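Local coordinates for YghZ aldo-keto reductase (Escherichia coli, PDB 3N6Q) that acts as an aldo-keto reductase, an oxidoreductase that probably uses NADPH to reduce carbonyl groups of aldehydes or ketones to alcohols, at the interface of chains A and B. Sequence-based numbering; all coordinates share one arbitrary frame. Chains: chain A/B, YghZ aldo-keto reductase.

Contacts 1, 2 and 3 join two copies of one protein through unlike patches. Contacts 1 and 3 lie about 10 Å apart between the centres of their C-alpha atoms. In chain A they run on unbroken, residues 21-22 serving contact 1 and 23-25 contact 3; chain B answers with separate loops, one following strand 134-137, the other strand 93-98 and joined by the start of helix 113-127. Contact 2 lies about 19 Å from contact 1 and 23 Å from contact 3, where both chains offer the turn after helix 172-183. The pairing is not an exact two-fold; the structure alone does not show whether it persists in solution.

Contact 1: the interface of chains A and B. Residues chain A 17, 21-22; chain B 143-144.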
ATOM      1  N   TYR A  17      -8.541 -25.830  13.445  1.00 13.58           N
ATOM      2  CA  TYR A  17      -7.714 -24.640  13.265  1.00 14.10           C
ATOM      3  C   TYR A  17      -6.422 -24.990  12.564  1.00 14.00           C
ATOM      4  O   TYR A  17      -5.754 -26.024  12.858  1.00 13.21           O
ATOM      5  CB  TYR A  17      -7.391 -23.974  14.624  1.00 13.57           C
ATOM      6  CG  TYR A  17      -8.634 -23.301  15.210  1.00 16.28           C
ATOM      7  CD1 TYR A  17      -8.913 -21.961  14.943  1.00 15.31           C
ATOM      8  CD2 TYR A  17      -9.518 -24.013  16.011  1.00 18.59           C
ATOM      9  CE1 TYR A  17     -10.056 -21.341  15.477  1.00 16.58           C
ATOM     10  CE2 TYR A  17     -10.662 -23.405  16.573  1.00 17.55           C
ATOM     11  CZ  TYR A  17     -10.908 -22.082  16.286  1.00 17.95           C
ATOM     12  OH  TYR A  17     -12.040 -21.496  16.774  1.00 17.71           O
ATOM     13  N   SER A  21      -3.108 -20.485  13.755  1.00 14.78           N
ATOM     14  CA  SER A  21      -3.940 -19.357  13.241  1.00 14.32           C
ATOM     15  C   SER A  21      -5.381 -19.421  13.725  1.00 14.01           C
ATOM     16  O   SER A  21      -5.817 -20.427  14.301  1.00 15.85           O
ATOM     17  CB  SER A  21      -3.933 -19.335  11.710  1.00 13.66           C
ATOM     18  OG  SER A  21      -4.882 -20.324  11.309  1.00 13.55           O
ATOM     19  N   GLY A  22      -6.175 -18.407  13.394  1.00 13.83           N
ATOM     20  CA  GLY A  22      -7.592 -18.531  13.738  1.00 11.99           C
ATOM     21  C   GLY A  22      -8.415 -19.050  12.536  1.00 14.58           C
ATOM     22  O   GLY A  22      -9.640 -19.129  12.593  1.00 16.48           O
TER
ATOM     23  N   ASN B 143      -9.518 -18.267  20.357  1.00 17.95           N
ATOM     24  CA  ASN B 143      -8.953 -19.230  19.407  1.00 18.88           C
ATOM     25  C   ASN B 143      -8.211 -18.611  18.217  1.00 20.57           C
ATOM     26  O   ASN B 143      -7.676 -19.325  17.356  1.00 20.45           O
ATOM     27  CB  ASN B 143     -10.083 -20.203  18.970  1.00 20.50           C
ATOM     28  CG  ASN B 143     -10.601 -21.056  20.122  1.00 27.78           C
ATOM     29  OD1 ASN B 143      -9.822 -21.627  20.892  1.00 30.57           O
ATOM     30  ND2 ASN B 143     -11.903 -21.128  20.256  1.00 31.60           N
ATOM     31  N   THR B 144      -8.159 -17.279  18.130  1.00 14.61           N
ATOM     32  CA  THR B 144      -7.337 -16.659  17.114  1.00 15.46           C
ATOM     33  C   THR B 144      -6.258 -15.939  17.878  1.00 16.55           C
ATOM     34  O   THR B 144      -6.614 -15.159  18.771  1.00 16.00           O
ATOM     35  CB  THR B 144      -8.181 -15.566  16.350  1.00 15.55           C
ATOM     36  OG1 THR B 144      -9.244 -16.226  15.600  1.00 16.33           O
ATOM     37  CG2 THR B 144      -7.375 -14.879  15.344  1.00 15.43           C
TER
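A:Tyr17 and B:Asn143 meet in a small patch of an interface between two copies of the same TIM-barrel aldo-keto reductase, which may help to join subunits in the deposited four-chain assembly through surfaces that are not exact two-fold mates. The chain A side combines the tyrosine, at the end of strand 15-17, with the turn at A:Ser21 and A:Gly22. Chain B supplies the loop that runs from strand 134-137 into helix 146-158. Its backbone puts CB of B:Asn143 over the CZ-OH bond, to one side of the ring plane, 3.4 Å from CZ and 3.2 Å from OH of A:Tyr17. The backbone carbonyl of B:Asn143 lies on the same side, just outside the rim, its O 3.6 Å from CE1 of A:Tyr17. The two side chains cross at about a right angle, with the amide turned 45° from the ring. CG anti to the carbonyl carbon (chi1 -65°) carries the amide past the hydroxyl, leaving ND2 of B:Asn143 3.5 Å from OH of A:Tyr17. Within chain A, CA of A:Gly22 sits at the ring's edge, in its plane. That same carbon faces B:Thr144, whose hydroxyl OG1 approaches to 3.4 Å from CA of A:Gly22; the glycine has no side chain to hold the threonine off.

Contact 2: the interface of chains A and B. Residues chain A 185-186; chain B 184-185.
A:Lys186 takes a left-handed helical backbone conformation (phi 57°) in the turn that follows helix 172-183 of the aldo-keto reductase barrel, while B:Glu184 and B:Trp185 occupy the start of the same turn in the other subunit. From there the lysine side chain runs across one face of the B:Trp185 indole, the two side chains sliding past each other in opposite directions. CE of A:Lys186 lies above the junction of the fused rings, 3.7 Å from the centroid of the six-membered ring of B:Trp185 and making CH-pi contact with both rings. Nearer the backbone, CB of A:Lys186 rests 3.7 Å from CH2 of B:Trp185. The chain then bends at chi3 (75°) and again at chi4, lifting the ammonium from the indole toward B:Glu184. There NZ of A:Lys186 forms a hydrogen-bonded salt bridge of 3.1 Å with the carboxylate oxygen OE1 of B:Glu184, meeting it on the anti side and 23° out of the carboxylate plane. An alanine in place of B:Trp185 would probably leave the lysine's CB and CE without their apolar platform and free the ammonium to swing away from B:Glu184.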
ATOM      1  N   TRP A 185       8.425  -9.590   7.472  1.00 18.88           N
ATOM      2  CA  TRP A 185       7.322  -8.806   6.959  1.00 19.01           C
ATOM      3  C   TRP A 185       6.112  -8.857   7.908  1.00 19.86           C
ATOM      4  O   TRP A 185       5.036  -8.354   7.557  1.00 17.70           O
ATOM      5  CB  TRP A 185       6.892  -9.360   5.581  1.00 19.92           C
ATOM      6  CG  TRP A 185       7.944  -9.278   4.529  1.00 17.44           C
ATOM      7  CD1 TRP A 185       8.769 -10.300   4.077  1.00 16.92           C
ATOM      8  CD2 TRP A 185       8.242  -8.154   3.716  1.00 17.99           C
ATOM      9  NE1 TRP A 185       9.543  -9.854   3.054  1.00 16.67           N
ATOM     10  CE2 TRP A 185       9.236  -8.541   2.810  1.00 19.83           C
ATOM     11  CE3 TRP A 185       7.775  -6.834   3.692  1.00 25.79           C
ATOM     12  CZ2 TRP A 185       9.806  -7.642   1.896  1.00 22.80           C
ATOM     13  CZ3 TRP A 185       8.329  -5.937   2.791  1.00 29.84           C
ATOM     14  CH2 TRP A 185       9.328  -6.351   1.894  1.00 25.12           C
ATOM     15  N   LYS A 186       6.288  -9.444   9.106  1.00 18.21           N
ATOM     16  CA  LYS A 186       5.202  -9.650  10.067  1.00 18.21           C
ATOM     17  C   LYS A 186       4.031 -10.465   9.507  1.00 19.22           C
ATOM     18  O   LYS A 186       2.832 -10.156   9.762  1.00 16.99           O
ATOM     19  CB  LYS A 186       4.671  -8.293  10.596  1.00 19.83           C
ATOM     20  CG  LYS A 186       5.762  -7.392  11.190  1.00 24.39           C
ATOM     21  CD  LYS A 186       5.200  -5.957  11.454  1.00 28.39           C
ATOM     22  CE  LYS A 186       4.342  -6.020  12.645  1.00 35.07           C
ATOM     23  NZ  LYS A 186       5.074  -6.797  13.673  1.00 36.80           N
TER
ATOM     24  N   GLU B 184       3.359  -2.197  16.989  1.00 19.13           N
ATOM     25  CA  GLU B 184       4.391  -2.715  16.065  1.00 19.67           C
ATOM     26  C   GLU B 184       4.150  -2.261  14.632  1.00 20.33           C
ATOM     27  O   GLU B 184       5.077  -2.305  13.802  1.00 20.08           O
ATOM     28  CB  GLU B 184       4.503  -4.246  16.141  1.00 20.02           C
ATOM     29  CG  GLU B 184       4.883  -4.754  17.551  1.00 24.66           C
ATOM     30  CD  GLU B 184       4.772  -6.275  17.696  1.00 39.04           C
ATOM     31  OE1 GLU B 184       4.469  -6.957  16.683  1.00 44.91           O
ATOM     32  OE2 GLU B 184       4.959  -6.794  18.830  1.00 44.74           O
ATOM     33  N   TRP B 185       2.881  -1.918  14.324  1.00 20.04           N
ATOM     34  CA  TRP B 185       2.476  -1.399  13.007  1.00 19.48           C
ATOM     35  C   TRP B 185       2.416   0.129  13.002  1.00 20.59           C
ATOM     36  O   TRP B 185       1.987   0.751  12.016  1.00 20.23           O
ATOM     37  CB  TRP B 185       1.085  -1.951  12.690  1.00 20.88           C
ATOM     38  CG  TRP B 185       1.025  -3.451  12.485  1.00 18.89           C
ATOM     39  CD1 TRP B 185       0.498  -4.388  13.330  1.00 20.81           C
ATOM     40  CD2 TRP B 185       1.377  -4.141  11.287  1.00 19.48           C
ATOM     41  NE1 TRP B 185       0.594  -5.637  12.761  1.00 20.80           N
ATOM     42  CE2 TRP B 185       1.122  -5.499  11.495  1.00 18.48           C
ATOM     43  CE3 TRP B 185       1.949  -3.729  10.086  1.00 21.93           C
ATOM     44  CZ2 TRP B 185       1.356  -6.460  10.514  1.00 23.10           C
ATOM     45  CZ3 TRP B 185       2.240  -4.699   9.116  1.00 29.18           C
ATOM     46  CH2 TRP B 185       1.950  -6.041   9.344  1.00 24.09           C
TER

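Contact 3: the interface of chains A and B. Residues chain A 23-25, 58, 93; chain B 106-107, 114.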
ATOM      1  N   LEU A  23      -7.740 -19.514  11.502  1.00 13.83           N
ATOM      2  CA  LEU A  23      -8.507 -20.029  10.304  1.00 12.90           C
ATOM      3  C   LEU A  23      -8.832 -21.524  10.482  1.00 15.29           C
ATOM      4  O   LEU A  23      -7.912 -22.350  10.643  1.00 16.93           O
ATOM      5  CB  LEU A  23      -7.721 -19.795   9.032  1.00 14.37           C
ATOM      6  CG  LEU A  23      -8.522 -20.116   7.718  1.00 14.05           C
ATOM      7  CD1 LEU A  23      -9.527 -18.939   7.532  1.00 11.04           C
ATOM      8  CD2 LEU A  23      -7.494 -20.122   6.557  1.00 14.77           C
ATOM      9  N   ARG A  24     -10.114 -21.868  10.417  1.00 13.02           N
ATOM     10  CA  ARG A  24     -10.546 -23.253  10.542  1.00 15.06           C
ATOM     11  C   ARG A  24     -10.767 -23.887   9.177  1.00 16.09           C
ATOM     12  O   ARG A  24     -11.569 -23.379   8.410  1.00 18.84           O
ATOM     13  CB  ARG A  24     -11.813 -23.367  11.370  1.00 16.46           C
ATOM     14  CG  ARG A  24     -11.637 -22.737  12.757  1.00 21.51           C
ATOM     15  CD  ARG A  24     -12.996 -22.407  13.385  1.00 19.62           C
ATOM     16  NE  ARG A  24     -13.561 -23.624  13.912  1.00 24.56           N
ATOM     17  CZ  ARG A  24     -14.855 -23.762  14.212  1.00 32.46           C
ATOM     18  NH1 ARG A  24     -15.660 -22.695  14.095  1.00 32.85           N
ATOM     19  NH2 ARG A  24     -15.311 -24.938  14.688  1.00 32.19           N
ATOM     20  N   LEU A  25     -10.069 -24.984   8.881  1.00 12.87           N
ATOM     21  CA  LEU A  25     -10.276 -25.713   7.597  1.00 10.84           C
ATOM     22  C   LEU A  25     -11.130 -26.935   7.877  1.00 12.69           C
ATOM     23  O   LEU A  25     -11.058 -27.517   8.966  1.00 12.58           O
ATOM     24  CB  LEU A  25      -8.942 -26.136   7.001  1.00 11.92           C
ATOM     25  CG  LEU A  25      -8.078 -24.935   6.587  1.00 15.77           C
ATOM     26  CD1 LEU A  25      -6.725 -25.444   6.071  1.00 16.11           C
ATOM     27  CD2 LEU A  25      -8.810 -24.067   5.531  1.00 18.80           C
ATOM     28  N   THR A  58     -15.431 -26.507   2.825  1.00 13.06           N
ATOM     29  CA  THR A  58     -15.430 -25.075   2.529  1.00 13.15           C
ATOM     30  C   THR A  58     -14.124 -24.700   1.860  1.00 12.77           C
ATOM     31  O   THR A  58     -13.900 -23.510   1.511  1.00 13.58           O
ATOM     32  CB  THR A  58     -15.547 -24.257   3.885  1.00 12.26           C
ATOM     33  OG1 THR A  58     -14.512 -24.736   4.762  1.00 14.32           O
ATOM     34  CG2 THR A  58     -16.934 -24.427   4.514  1.00 13.29           C
ATOM     35  N   ILE A  93     -12.795 -20.992   1.336  1.00 12.43           N
ATOM     36  CA  ILE A  93     -11.383 -20.707   1.320  1.00 11.92           C
ATOM     37  C   ILE A  93     -10.870 -21.255   0.024  1.00 12.03           C
ATOM     38  O   ILE A  93     -10.876 -22.507  -0.201  1.00 11.69           O
ATOM     39  CB  ILE A  93     -10.676 -21.493   2.453  1.00 13.01           C
ATOM     40  CG1 ILE A  93     -11.258 -21.067   3.842  1.00 14.70           C
ATOM     41  CG2 ILE A  93      -9.148 -21.246   2.430  1.00 14.72           C
ATOM     42  CD1 ILE A  93     -11.217 -19.515   4.209  1.00 14.26           C
TER
ATOM     43  N   PRO B 106     -17.598 -21.484   9.498  1.00 16.77           N
ATOM     44  CA  PRO B 106     -16.421 -21.175  10.316  1.00 17.33           C
ATOM     45  C   PRO B 106     -15.754 -19.800  10.057  1.00 16.46           C
ATOM     46  O   PRO B 106     -14.853 -19.411  10.860  1.00 16.94           O
ATOM     47  CB  PRO B 106     -15.477 -22.342  10.026  1.00 18.14           C
ATOM     48  CG  PRO B 106     -15.862 -22.751   8.520  1.00 16.14           C
ATOM     49  CD  PRO B 106     -17.415 -22.693   8.668  1.00 13.61           C
ATOM     50  N   TYR B 107     -16.155 -19.066   8.993  1.00 13.59           N
ATOM     51  CA  TYR B 107     -15.530 -17.758   8.704  1.00 14.36           C
ATOM     52  C   TYR B 107     -16.473 -16.611   9.059  1.00 14.14           C
ATOM     53  O   TYR B 107     -16.191 -15.514   8.709  1.00 14.92           O
ATOM     54  CB  TYR B 107     -14.998 -17.661   7.251  1.00 13.42           C
ATOM     55  CG  TYR B 107     -14.325 -18.945   6.868  1.00 12.72           C
ATOM     56  CD1 TYR B 107     -13.264 -19.482   7.648  1.00 12.04           C
ATOM     57  CD2 TYR B 107     -14.859 -19.742   5.862  1.00 10.80           C
ATOM     58  CE1 TYR B 107     -12.816 -20.789   7.429  1.00 10.71           C
ATOM     59  CE2 TYR B 107     -14.405 -21.069   5.637  1.00 13.48           C
ATOM     60  CZ  TYR B 107     -13.338 -21.547   6.399  1.00 13.77           C
ATOM     61  OH  TYR B 107     -12.904 -22.857   6.206  1.00 13.00           O
ATOM     62  N   LYS B 114      -9.481 -13.676   7.863  1.00 13.09           N
ATOM     63  CA  LYS B 114     -10.544 -14.004   6.887  1.00 13.61           C
ATOM     64  C   LYS B 114     -11.880 -13.310   7.239  1.00 12.85           C
ATOM     65  O   LYS B 114     -12.455 -12.531   6.445  1.00 13.26           O
ATOM     66  CB  LYS B 114     -10.740 -15.543   6.842  1.00 11.22           C
ATOM     67  CG  LYS B 114     -12.005 -15.990   6.076  1.00 14.41           C
ATOM     68  CD  LYS B 114     -11.957 -15.632   4.563  1.00 13.72           C
ATOM     69  CE  LYS B 114     -13.266 -16.269   3.876  1.00 16.37           C
ATOM     70  NZ  LYS B 114     -13.215 -16.191   2.352  1.00 13.18           N
TER
HETATM   71  O   HOH W   1     -12.146 -19.806  10.895  1.00 15.72           O
HETATM   72  O   HOH W   2     -15.424 -19.914  13.423  1.00 26.77           O
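B:Tyr107 drives its phenol into chain A between A:Arg24, A:Thr58 and A:Ile93, the tightly packed half of this patch. Around it stand strand 24-26 of the N-terminal hairpin that closes the TIM barrel, the residue before strand 59-61 and the first residue of strand 93-98. Over one face, CD1 of A:Ile93 stands 3.7 Å from the ring centroid of B:Tyr107; on the other, CG of B:Pro106 is offset toward the rim. The hydroxyl OH of B:Tyr107 donates a hydrogen bond of 2.6 Å to the backbone O of A:Arg24, at a C=O...donor angle of 161°. It also bonds OG1 of A:Thr58 at 2.9 Å, and chi1 of 53° turns that threonine hydroxyl toward it. The two links help to set how deep the phenol goes, while A:Ile93 and B:Pro106 limit its turning. Beside it, CD1 of A:Leu23 packs 3.7 Å from CB of B:Lys114. The other half is looser and watery: CB of A:Arg24 comes no nearer than 4.0 Å to CB of B:Pro106, and two waters bridge the chains. Water 2 links the guanidinium NH1 of A:Arg24 to the carbonyl O of B:Pro106, while water 1 sits 2.9 Å from the backbone N of A:Arg24 and 2.7 Å from that same B:Pro106 O.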